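Local coordinates for protein peptidoglycan hydrolase FlgJ (Sphingomonas sp. A1, PDB 2ZYC) that probably acts as a flagellum-specific muramidase that cuts the periplasmic peptidoglycan layer so that the flagellar rod can be assembled, this chain being its C-terminal glycosidase domain, at residues 2-10 against 150-158. The protein carries 2 engineered substitutions. Sequence-based numbering, arbitrary orientation. Where two conformers were deposited one is given.
Engineered in segment 2-10: A2 (natural residue Pro). With PO4 (phosphate ion), chain B.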
loop_
_atom_site.group_PDB
_atom_site.type_symbol
_atom_site.label_atom_id
_atom_site.label_comp_id
_atom_site.label_asym_id
_atom_site.label_seq_id
_atom_site.Cartn_x
_atom_site.Cartn_y
_atom_site.Cartn_z
ATOM N N ALA A 2 -1.094 6.244 14.438
ATOM C CA ALA A 2 -1.318 6.126 12.968
ATOM C C ALA A 2 -1.068 7.428 12.199
ATOM O O ALA A 2 -0.830 7.385 10.996
ATOM C CB ALA A 2 -2.720 5.595 12.686
ATOM N N GLN A 3 -1.104 8.581 12.878
ATOM C CA GLN A 3 -0.912 9.857 12.170
ATOM C C GLN A 3 0.436 9.972 11.467
ATOM O O GLN A 3 0.512 10.440 10.319
ATOM C CB GLN A 3 -1.159 11.076 13.080
ATOM C CG GLN A 3 -1.153 12.422 12.316
ATOM C CD GLN A 3 -2.304 12.543 11.333
ATOM O OE1 GLN A 3 -3.451 12.253 11.677
ATOM N NE2 GLN A 3 -2.006 12.972 10.105
ATOM N N ALA A 4 1.501 9.539 12.144
ATOM C CA ALA A 4 2.841 9.608 11.569
ATOM C C ALA A 4 2.964 8.698 10.358
ATOM O O ALA A 4 3.685 9.025 9.413
ATOM C CB ALA A 4 3.898 9.256 12.603
ATOM N N PHE A 5 2.257 7.570 10.392
ATOM C CA PHE A 5 2.211 6.656 9.238
ATOM C C PHE A 5 1.654 7.362 8.006
ATOM O O PHE A 5 2.270 7.335 6.933
ATOM C CB PHE A 5 1.380 5.412 9.544
ATOM C CG PHE A 5 1.301 4.450 8.393
ATOM C CD1 PHE A 5 2.374 3.614 8.096
ATOM C CD2 PHE A 5 0.168 4.399 7.595
ATOM C CE1 PHE A 5 2.308 2.716 7.018
ATOM C CE2 PHE A 5 0.091 3.511 6.522
ATOM C CZ PHE A 5 1.168 2.666 6.239
ATOM N N VAL A 6 0.492 7.993 8.177
ATOM C CA VAL A 6 -0.153 8.800 7.132
ATOM C C VAL A 6 0.759 9.942 6.658
ATOM O O VAL A 6 0.967 10.108 5.455
ATOM C CB VAL A 6 -1.518 9.345 7.621
ATOM C CG1 VAL A 6 -2.097 10.346 6.626
ATOM C CG2 VAL A 6 -2.495 8.195 7.854
ATOM N N ASP A 7 1.309 10.712 7.601
ATOM C CA ASP A 7 2.203 11.827 7.272
ATOM C C ASP A 7 3.403 11.366 6.441
ATOM O O ASP A 7 3.793 12.032 5.477
ATOM C CB ASP A 7 2.707 12.533 8.542
ATOM C CG ASP A 7 1.594 13.214 9.340
ATOM O OD1 ASP A 7 0.481 13.426 8.806
ATOM O OD2 ASP A 7 1.826 13.510 10.537
ATOM N N ALA A 8 3.968 10.221 6.818
ATOM C CA ALA A 8 5.149 9.645 6.171
ATOM C C ALA A 8 4.851 9.102 4.774
ATOM O O ALA A 8 5.622 9.301 3.837
ATOM C CB ALA A 8 5.723 8.537 7.046
ATOM N N THR A 9 3.726 8.421 4.631
ATOM C CA THR A 9 3.419 7.747 3.380
ATOM C C THR A 9 2.815 8.689 2.339
ATOM O O THR A 9 2.944 8.442 1.146
ATOM C CB THR A 9 2.488 6.538 3.601
ATOM O OG1 THR A 9 1.279 6.974 4.222
ATOM C CG2 THR A 9 3.166 5.504 4.486
ATOM N N TRP A 10 2.169 9.765 2.795
ATOM C CA TRP A 10 1.453 10.652 1.879
ATOM C C TRP A 10 2.250 11.091 0.615
ATOM O O TRP A 10 1.760 10.886 -0.497
ATOM C CB TRP A 10 0.848 11.884 2.589
ATOM C CG TRP A 10 0.274 12.829 1.568
ATOM C CD1 TRP A 10 0.905 13.903 0.997
ATOM C CD2 TRP A 10 -1.009 12.727 0.933
ATOM N NE1 TRP A 10 0.081 14.490 0.068
ATOM C CE2 TRP A 10 -1.101 13.793 0.010
ATOM C CE3 TRP A 10 -2.104 11.848 1.073
ATOM C CZ2 TRP A 10 -2.245 14.008 -0.780
ATOM C CZ3 TRP A 10 -3.235 12.057 0.292
ATOM C CH2 TRP A 10 -3.297 13.134 -0.630
ATOM N N ARG A 150 -10.099 9.706 6.587
ATOM C CA ARG A 150 -10.454 11.098 6.285
ATOM C C ARG A 150 -9.880 12.093 7.309
ATOM O O ARG A 150 -9.257 13.086 6.931
ATOM C CB ARG A 150 -11.969 11.252 6.173
ATOM C CG ARG A 150 -12.430 12.632 5.723
ATOM C CD ARG A 150 -13.842 12.590 5.116
ATOM N NE ARG A 150 -14.690 11.538 5.690
ATOM C CZ ARG A 150 -15.005 10.393 5.075
ATOM N NH1 ARG A 150 -14.552 10.133 3.850
ATOM N NH2 ARG A 150 -15.773 9.500 5.689
ATOM N N GLN A 151 -10.072 11.809 8.597
ATOM C CA GLN A 151 -9.597 12.675 9.682
ATOM C C GLN A 151 -8.073 12.810 9.673
ATOM O O GLN A 151 -7.522 13.896 9.879
ATOM C CB GLN A 151 -10.070 12.135 11.033
ATOM C CG GLN A 151 -11.584 12.229 11.246
ATOM C CD GLN A 151 -12.075 11.429 12.446
ATOM O OE1 GLN A 151 -11.289 10.822 13.178
ATOM N NE2 GLN A 151 -13.388 11.424 12.648
ATOM N N ARG A 152 -7.393 11.690 9.443
ATOM C CA ARG A 152 -5.932 11.688 9.408
ATOM C C ARG A 152 -5.375 12.435 8.192
ATOM O O ARG A 152 -4.355 13.110 8.293
ATOM C CB ARG A 152 -5.387 10.261 9.484
ATOM C CG ARG A 152 -5.590 9.656 10.867
ATOM C CD ARG A 152 -5.254 8.184 10.906
ATOM N NE ARG A 152 -5.523 7.653 12.241
ATOM C CZ ARG A 152 -6.017 6.444 12.489
ATOM N NH1 ARG A 152 -6.310 5.615 11.495
ATOM N NH2 ARG A 152 -6.226 6.071 13.743
ATOM N N LEU A 153 -6.053 12.329 7.052
ATOM C CA LEU A 153 -5.628 13.088 5.871
ATOM C C LEU A 153 -5.767 14.593 6.109
ATOM O O LEU A 153 -4.876 15.360 5.755
ATOM C CB LEU A 153 -6.393 12.658 4.616
ATOM C CG LEU A 153 -6.162 11.229 4.092
ATOM C CD1 LEU A 153 -7.210 10.884 3.034
ATOM C CD2 LEU A 153 -4.752 11.050 3.545
ATOM N N MET A 154 -6.885 15.003 6.707
ATOM C CA MET A 154 -7.110 16.407 7.058
ATOM C C MET A 154 -6.038 16.908 8.022
ATOM O O MET A 154 -5.442 17.971 7.819
ATOM C CB MET A 154 -8.492 16.581 7.683
ATOM C CG MET A 154 -9.637 16.409 6.706
ATOM S SD MET A 154 -11.218 16.408 7.557
ATOM C CE MET A 154 -11.173 17.981 8.423
ATOM N N ALA A 155 -5.786 16.124 9.073
ATOM C CA ALA A 155 -4.754 16.461 10.054
ATOM C C ALA A 155 -3.374 16.583 9.420
ATOM O O ALA A 155 -2.570 17.391 9.865
ATOM C CB ALA A 155 -4.721 15.432 11.189
ATOM N N SER A 156 -3.118 15.807 8.367
ATOM C CA SER A 156 -1.815 15.786 7.707
ATOM C C SER A 156 -1.543 17.050 6.882
ATOM O O SER A 156 -0.394 17.455 6.713
ATOM C CB SER A 156 -1.709 14.543 6.814
ATOM O OG SER A 156 -0.433 14.442 6.216
ATOM N N ALA A 157 -2.608 17.664 6.371
ATOM C CA ALA A 157 -2.486 18.815 5.454
ATOM C C ALA A 157 -1.931 20.080 6.107
ATOM O O ALA A 157 -2.231 20.371 7.267
ATOM C CB ALA A 157 -3.832 19.113 4.784
ATOM N N ALA A 158 -1.131 20.836 5.355
ATOM C CA ALA A 158 -0.551 22.093 5.854
ATOM C C ALA A 158 -1.595 23.202 5.970
ATOM O O ALA A 158 -1.409 24.151 6.731
ATOM C CB ALA A 158 0.612 22.550 4.960
HETATM P P PO4 B . -3.678 8.519 15.611
HETATM O O1 PO4 B . -4.470 9.213 14.524
HETATM O O2 PO4 B . -4.206 8.976 16.952
HETATM O O3 PO4 B . -3.884 7.028 15.494
HETATM O O4 PO4 B . -2.203 8.834 15.500
#
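Q3 and R152 join the first and last helices, 3-20 and 147-156, of this lysozyme-like glycoside hydrolase family 73 domain. The two segment axes cross at -64°, 9.4 Å apart, near the surface. Q3 reaches across to the other helix. Its CB faces O4 of a phosphate ion; with CG anti to the backbone N (chi1 -172°) and a bend at chi2, the chain turns its amide inward, and CD lies against R152 O and A155 CB. OE1 sits beside CA of R152 and 3.5 Å from A155 CB, where a methyl leaves room for the amide to lie close. At the tip, NE2 donates to R152 O, 3.0 Å away and nearly straight at 170°, so this carbonyl serves Q3 as well as its own helix partner, S156 N. The second hydrogen of NE2 goes to D7 OD1 at 2.8 Å, which fixes the rotation of the amide. Shortening Q3 to an alanine would probably cost R152 O and D7 OD1 a shared donor and open a gap beside A155 CB.

Nearly one helical turn on from Q3, the branched V6 sets CG2 against R152 CB, while L153 CD2 meets W10 CE3 at 3.7 Å, an apolar pair suited to the side turned toward helix 24-35. The length and charge of R152 let NE donate to O1 of the phosphate, an ion probably from the crystallisation liquor, and the backbone N of Q3 binds O4. The methyl of engineered A2 covers one guanidinium face, and W37 makes a cation-pi contact with R152. In one of its two conformers, S156 OG donates to D7 OD1 at 2.9 Å, from the opposite face of the carboxylate plane to Q3 NE2.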